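Local coordinates for protein Alp7A (Bacillus subtilis, PDB 5EC0) that binds ADP and, as an actin-like protein of the bacterial cytoskeleton, probably forms filaments that segregate plasmids, at residues Gln202-Gly215 with Lys320-Leu334. Residues are numbered along the deposited sequence; the frame is centred on the assembly and turned at random.
With ADP (adenosine-5'-diphosphate), chain D.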
loop_
_atom_site.group_PDB
_atom_site.type_symbol
_atom_site.label_atom_id
_atom_site.label_comp_id
_atom_site.label_asym_id
_atom_site.label_seq_id
_atom_site.Cartn_x
_atom_site.Cartn_y
_atom_site.Cartn_z
ATOM N N GLN A 202 10.180 18.160 14.612
ATOM C CA GLN A 202 11.144 17.360 15.359
ATOM C C GLN A 202 12.227 16.823 14.419
ATOM O O GLN A 202 13.280 16.373 14.881
ATOM C CB GLN A 202 10.451 16.207 16.093
ATOM C CG GLN A 202 9.777 15.174 15.160
ATOM C CD GLN A 202 8.925 14.175 15.942
ATOM O OE1 GLN A 202 9.436 13.457 16.802
ATOM N NE2 GLN A 202 7.621 14.149 15.667
ATOM N N PHE A 203 11.963 16.877 13.109
ATOM C CA PHE A 203 12.929 16.411 12.108
ATOM C C PHE A 203 13.624 17.580 11.385
ATOM O O PHE A 203 14.374 17.373 10.431
ATOM C CB PHE A 203 12.242 15.489 11.081
ATOM C CG PHE A 203 11.447 14.372 11.713
ATOM C CD1 PHE A 203 12.088 13.352 12.410
ATOM C CD2 PHE A 203 10.052 14.347 11.622
ATOM C CE1 PHE A 203 11.361 12.317 13.017
ATOM C CE2 PHE A 203 9.316 13.312 12.203
ATOM C CZ PHE A 203 9.974 12.297 12.904
ATOM N N LYS A 204 13.368 18.800 11.842
ATOM C CA LYS A 204 13.966 19.997 11.243
ATOM C C LYS A 204 15.496 19.951 11.219
ATOM O O LYS A 204 16.115 20.377 10.250
ATOM C CB LYS A 204 13.498 21.248 11.999
ATOM C CG LYS A 204 14.088 22.562 11.503
ATOM C CD LYS A 204 13.358 23.771 12.094
ATOM C CE LYS A 204 12.253 24.267 11.157
ATOM N NZ LYS A 204 11.569 25.498 11.657
ATOM N N ASN A 205 16.100 19.426 12.281
ATOM C CA ASN A 205 17.555 19.416 12.386
ATOM C C ASN A 205 18.193 18.036 12.421
ATOM O O ASN A 205 19.282 17.884 12.945
ATOM C CB ASN A 205 17.996 20.171 13.643
ATOM C CG ASN A 205 17.479 21.581 13.681
ATOM O OD1 ASN A 205 17.610 22.330 12.711
ATOM N ND2 ASN A 205 16.861 21.948 14.793
ATOM N N TYR A 206 17.531 17.021 11.889
ATOM C CA TYR A 206 18.129 15.697 11.912
ATOM C C TYR A 206 17.939 15.038 10.557
ATOM O O TYR A 206 16.856 15.110 9.964
ATOM C CB TYR A 206 17.522 14.836 13.036
ATOM C CG TYR A 206 17.701 15.396 14.441
ATOM C CD1 TYR A 206 16.816 16.337 14.956
ATOM C CD2 TYR A 206 18.750 14.975 15.255
ATOM C CE1 TYR A 206 16.983 16.861 16.238
ATOM C CE2 TYR A 206 18.921 15.489 16.530
ATOM C CZ TYR A 206 18.030 16.424 17.020
ATOM O OH TYR A 206 18.195 16.927 18.296
ATOM N N ASP A 207 18.999 14.428 10.039
ATOM C CA ASP A 207 18.814 13.513 8.925
ATOM C C ASP A 207 17.914 12.380 9.439
ATOM O O ASP A 207 18.013 11.981 10.600
ATOM C CB ASP A 207 20.142 12.969 8.406
ATOM C CG ASP A 207 21.042 14.056 7.827
ATOM O OD1 ASP A 207 20.553 15.150 7.453
ATOM O OD2 ASP A 207 22.258 13.798 7.737
ATOM N N VAL A 208 17.035 11.880 8.587
ATOM C CA VAL A 208 16.083 10.875 9.000
ATOM C C VAL A 208 16.144 9.659 8.095
ATOM O O VAL A 208 16.114 9.788 6.861
ATOM C CB VAL A 208 14.642 11.450 9.007
ATOM C CG1 VAL A 208 13.605 10.340 9.153
ATOM C CG2 VAL A 208 14.500 12.456 10.135
ATOM N N VAL A 209 16.225 8.478 8.706
ATOM C CA VAL A 209 16.078 7.247 7.949
ATOM C C VAL A 209 14.611 6.782 7.922
ATOM O O VAL A 209 14.064 6.295 8.931
ATOM C CB VAL A 209 16.976 6.130 8.510
ATOM C CG1 VAL A 209 16.799 4.846 7.708
ATOM C CG2 VAL A 209 18.428 6.576 8.483
ATOM N N PHE A 210 13.978 6.950 6.761
ATOM C CA PHE A 210 12.603 6.473 6.560
ATOM C C PHE A 210 12.604 4.979 6.356
ATOM O O PHE A 210 13.232 4.501 5.417
ATOM C CB PHE A 210 11.962 7.139 5.353
ATOM C CG PHE A 210 11.012 8.243 5.690
ATOM C CD1 PHE A 210 11.274 9.116 6.730
ATOM C CD2 PHE A 210 9.858 8.423 4.941
ATOM C CE1 PHE A 210 10.393 10.154 7.034
ATOM C CE2 PHE A 210 8.965 9.438 5.241
ATOM C CZ PHE A 210 9.236 10.314 6.290
ATOM N N CYS A 211 11.913 4.243 7.227
ATOM C CA CYS A 211 11.885 2.780 7.135
ATOM C C CYS A 211 10.500 2.240 6.792
ATOM O O CYS A 211 9.641 2.089 7.667
ATOM C CB CYS A 211 12.360 2.159 8.438
ATOM S SG CYS A 211 13.966 2.759 8.945
ATOM N N ASP A 212 10.297 1.968 5.508
ATOM C CA ASP A 212 9.047 1.414 5.000
ATOM C C ASP A 212 9.052 -0.114 5.181
ATOM O O ASP A 212 9.537 -0.853 4.317
ATOM C CB ASP A 212 8.869 1.806 3.526
ATOM C CG ASP A 212 7.486 1.473 2.976
ATOM O OD1 ASP A 212 6.712 0.735 3.631
ATOM O OD2 ASP A 212 7.190 1.936 1.853
ATOM N N LEU A 213 8.534 -0.582 6.312
ATOM C CA LEU A 213 8.579 -2.012 6.611
ATOM C C LEU A 213 7.320 -2.705 6.111
ATOM O O LEU A 213 6.239 -2.493 6.662
ATOM C CB LEU A 213 8.747 -2.255 8.125
ATOM C CG LEU A 213 9.830 -1.444 8.865
ATOM C CD1 LEU A 213 9.798 -1.667 10.390
ATOM C CD2 LEU A 213 11.218 -1.714 8.307
ATOM N N GLY A 214 7.469 -3.550 5.094
ATOM C CA GLY A 214 6.338 -4.240 4.501
ATOM C C GLY A 214 6.363 -5.749 4.686
ATOM O O GLY A 214 7.278 -6.298 5.301
ATOM N N GLY A 215 5.348 -6.421 4.151
ATOM C CA GLY A 215 5.244 -7.871 4.226
ATOM C C GLY A 215 6.337 -8.565 3.438
ATOM O O GLY A 215 6.871 -9.572 3.888
ATOM N N LYS A 320 27.197 12.611 13.842
ATOM C CA LYS A 320 25.826 12.850 13.440
ATOM C C LYS A 320 24.874 12.003 14.257
ATOM O O LYS A 320 25.176 10.861 14.608
ATOM C CB LYS A 320 25.628 12.560 11.946
ATOM C CG LYS A 320 26.099 13.676 11.022
ATOM C CD LYS A 320 25.276 13.708 9.737
ATOM C CE LYS A 320 24.935 15.140 9.341
ATOM N NZ LYS A 320 24.545 15.260 7.905
ATOM N N VAL A 321 23.725 12.589 14.565
ATOM C CA VAL A 321 22.613 11.860 15.140
ATOM C C VAL A 321 21.534 11.724 14.072
ATOM O O VAL A 321 21.035 12.721 13.547
ATOM C CB VAL A 321 22.048 12.566 16.388
ATOM C CG1 VAL A 321 20.933 11.748 17.004
ATOM C CG2 VAL A 321 23.152 12.803 17.412
ATOM N N TYR A 322 21.216 10.485 13.723
ATOM C CA TYR A 322 20.079 10.199 12.865
ATOM C C TYR A 322 18.824 9.988 13.701
ATOM O O TYR A 322 18.897 9.550 14.848
ATOM C CB TYR A 322 20.320 8.947 12.028
ATOM C CG TYR A 322 21.262 9.082 10.855
ATOM C CD1 TYR A 322 21.818 10.307 10.501
ATOM C CD2 TYR A 322 21.596 7.965 10.088
ATOM C CE1 TYR A 322 22.684 10.408 9.423
ATOM C CE2 TYR A 322 22.455 8.060 9.019
ATOM C CZ TYR A 322 22.997 9.278 8.686
ATOM O OH TYR A 322 23.851 9.362 7.611
ATOM N N LYS A 323 17.670 10.292 13.123
ATOM C CA LYS A 323 16.404 9.811 13.666
ATOM C C LYS A 323 15.808 8.789 12.707
ATOM O O LYS A 323 16.151 8.755 11.523
ATOM C CB LYS A 323 15.427 10.960 13.921
ATOM C CG LYS A 323 15.773 11.748 15.184
ATOM C CD LYS A 323 14.901 12.985 15.378
ATOM C CE LYS A 323 15.182 13.624 16.726
ATOM N NZ LYS A 323 14.359 14.835 16.945
ATOM N N TYR A 324 14.923 7.953 13.238
ATOM C CA TYR A 324 14.330 6.855 12.487
ATOM C C TYR A 324 12.821 6.970 12.526
ATOM O O TYR A 324 12.216 7.052 13.608
ATOM C CB TYR A 324 14.803 5.506 13.052
ATOM C CG TYR A 324 16.298 5.334 12.898
ATOM C CD1 TYR A 324 17.185 5.982 13.751
ATOM C CD2 TYR A 324 16.820 4.559 11.875
ATOM C CE1 TYR A 324 18.546 5.862 13.589
ATOM C CE2 TYR A 324 18.171 4.421 11.710
ATOM C CZ TYR A 324 19.031 5.080 12.565
ATOM O OH TYR A 324 20.372 4.941 12.394
ATOM N N LEU A 325 12.219 7.009 11.342
ATOM C CA LEU A 325 10.774 6.991 11.224
ATOM C C LEU A 325 10.342 5.693 10.569
ATOM O O LEU A 325 10.645 5.461 9.400
ATOM C CB LEU A 325 10.242 8.177 10.415
ATOM C CG LEU A 325 8.703 8.179 10.497
ATOM C CD1 LEU A 325 8.196 8.977 11.702
ATOM C CD2 LEU A 325 7.983 8.588 9.195
ATOM N N TYR A 326 9.613 4.873 11.328
ATOM C CA TYR A 326 9.165 3.543 10.898
ATOM C C TYR A 326 7.716 3.560 10.428
ATOM O O TYR A 326 6.849 4.084 11.118
ATOM C CB TYR A 326 9.322 2.524 12.052
ATOM C CG TYR A 326 10.722 2.453 12.647
ATOM C CD1 TYR A 326 11.672 1.580 12.129
ATOM C CD2 TYR A 326 11.089 3.255 13.719
ATOM C CE1 TYR A 326 12.945 1.513 12.655
ATOM C CE2 TYR A 326 12.366 3.189 14.261
ATOM C CZ TYR A 326 13.285 2.318 13.718
ATOM O OH TYR A 326 14.553 2.241 14.228
ATOM N N PHE A 327 7.446 3.001 9.251
ATOM C CA PHE A 327 6.064 2.872 8.777
ATOM C C PHE A 327 5.871 1.619 7.901
ATOM O O PHE A 327 6.637 0.662 7.986
ATOM C CB PHE A 327 5.596 4.153 8.024
ATOM C CG PHE A 327 6.481 4.568 6.859
ATOM C CD1 PHE A 327 7.692 5.205 7.078
ATOM C CD2 PHE A 327 6.075 4.349 5.546
ATOM C CE1 PHE A 327 8.502 5.582 6.007
ATOM C CE2 PHE A 327 6.860 4.736 4.476
ATOM C CZ PHE A 327 8.076 5.357 4.700
ATOM N N GLY A 328 4.846 1.625 7.053
ATOM C CA GLY A 328 4.422 0.391 6.414
ATOM C C GLY A 328 3.521 -0.406 7.353
ATOM O O GLY A 328 3.427 -0.094 8.552
ATOM N N GLY A 329 2.866 -1.433 6.809
ATOM C CA GLY A 329 1.925 -2.248 7.565
ATOM C C GLY A 329 2.601 -3.093 8.635
ATOM O O GLY A 329 2.038 -3.350 9.700
ATOM N N VAL A 330 3.818 -3.537 8.358
ATOM C CA VAL A 330 4.569 -4.282 9.359
ATOM C C VAL A 330 5.056 -3.340 10.464
ATOM O O VAL A 330 5.121 -3.735 11.628
ATOM C CB VAL A 330 5.744 -5.051 8.714
ATOM C CG1 VAL A 330 6.642 -5.694 9.778
ATOM C CG2 VAL A 330 5.196 -6.130 7.779
ATOM N N GLY A 331 5.357 -2.087 10.113
ATOM C CA GLY A 331 5.855 -1.127 11.089
ATOM C C GLY A 331 4.793 -0.885 12.148
ATOM O O GLY A 331 5.071 -0.820 13.342
ATOM N N GLU A 332 3.561 -0.764 11.677
ATOM C CA GLU A 332 2.367 -0.647 12.507
ATOM C C GLU A 332 2.238 -1.803 13.505
ATOM O O GLU A 332 1.963 -1.596 14.679
ATOM C CB GLU A 332 1.131 -0.580 11.593
ATOM C CG GLU A 332 -0.162 -0.178 12.285
ATOM C CD GLU A 332 -1.266 0.165 11.284
ATOM O OE1 GLU A 332 -2.244 -0.605 11.218
ATOM O OE2 GLU A 332 -1.156 1.201 10.569
ATOM N N VAL A 333 2.459 -3.018 13.026
ATOM C CA VAL A 333 2.367 -4.220 13.844
ATOM C C VAL A 333 3.499 -4.288 14.874
ATOM O O VAL A 333 3.307 -4.704 16.033
ATOM C CB VAL A 333 2.391 -5.468 12.938
ATOM C CG1 VAL A 333 2.712 -6.724 13.726
ATOM C CG2 VAL A 333 1.054 -5.596 12.181
ATOM N N LEU A 334 4.669 -3.833 14.443
ATOM C CA LEU A 334 5.885 -3.926 15.228
ATOM C C LEU A 334 6.064 -2.764 16.195
ATOM O O LEU A 334 7.091 -2.679 16.874
ATOM C CB LEU A 334 7.109 -3.998 14.301
ATOM C CG LEU A 334 7.316 -5.190 13.365
ATOM C CD1 LEU A 334 8.709 -5.113 12.784
ATOM C CD2 LEU A 334 7.113 -6.515 14.085
HETATM P PB ADP D . 3.408 -5.057 1.461
HETATM O O1B ADP D . 2.742 -4.108 0.472
HETATM O O2B ADP D . 4.820 -5.500 1.114
HETATM O O3B ADP D . 2.570 -6.224 1.927
HETATM P PA ADP D . 2.407 -3.372 3.592
HETATM O O1A ADP D . 1.104 -3.406 2.826
HETATM O O2A ADP D . 2.950 -2.053 4.113
HETATM O O3A ADP D . 3.585 -4.146 2.790
HETATM O "O5'" ADP D . 2.295 -4.365 4.838
HETATM C "C5'" ADP D . 1.415 -5.482 4.849
HETATM C "C4'" ADP D . 1.356 -5.890 6.306
HETATM O "O4'" ADP D . 0.548 -4.943 6.997
HETATM C "C3'" ADP D . 0.706 -7.237 6.560
HETATM O "O3'" ADP D . 1.700 -8.248 6.726
HETATM C "C2'" ADP D . -0.054 -7.048 7.858
HETATM O "O2'" ADP D . 0.619 -7.794 8.872
HETATM C "C1'" ADP D . 0.040 -5.559 8.172
HETATM N N9 ADP D . -1.251 -4.924 8.523
HETATM C C8 ADP D . -1.398 -4.108 9.589
HETATM N N7 ADP D . -2.668 -3.655 9.684
HETATM C C5 ADP D . -3.350 -4.175 8.653
HETATM C C6 ADP D . -4.750 -4.074 8.196
HETATM N N6 ADP D . -5.632 -3.308 8.894
HETATM N N1 ADP D . -5.091 -4.755 7.080
HETATM C C2 ADP D . -4.189 -5.513 6.416
HETATM N N3 ADP D . -2.887 -5.659 6.770
HETATM C C4 ADP D . -2.420 -5.018 7.880
HETATM O O HOH W 1 11.816 13.480 17.880
HETATM O O HOH W 2 15.323 16.052 19.329
HETATM O O HOH W 3 21.539 14.693 11.506
HETATM O O HOH W 4 22.556 16.236 5.584
#
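K323 lays its extended chain over the Y206 ring, CE 3.7 Å from the ring centroid and almost on the ring normal, while NZ sits off-centre in a cation-pi contact. From over the ring, NZ donates to Q202 O (2.8 Å) and to two waters, one shared with Q202 OE1 and the other with Y206 OH, so three hydrogen bonds and the ring hold the ammonium. With Y206 cut back to an alanine, the K323 methylenes would probably lose their aromatic cover and the ammonium its cation-pi partner. From here strands 207-213 and 322-327 run parallel as neighbours in the actin-like sheet, joined by a ladder from K323 N–D207 O to L213 N–F327 O. In F327, chi1 of 55° sets CG between backbone N and carbonyl carbon, which brings one ring face over D212 CA (4.0 Å from the centroid); an edge turns to the F210 face, planes at 71°. L213 packs CB against V330 CB (4.1 Å), and its carbonyl accepts V330 N. Glycines after both strands reach the nucleotide: G329 N donates to ADP O2A (2.8 Å) and G215 N to ADP O3A, where side chains on G214 or G329 would collide with ADP, consistent with backbone-only recognition of the phosphates here.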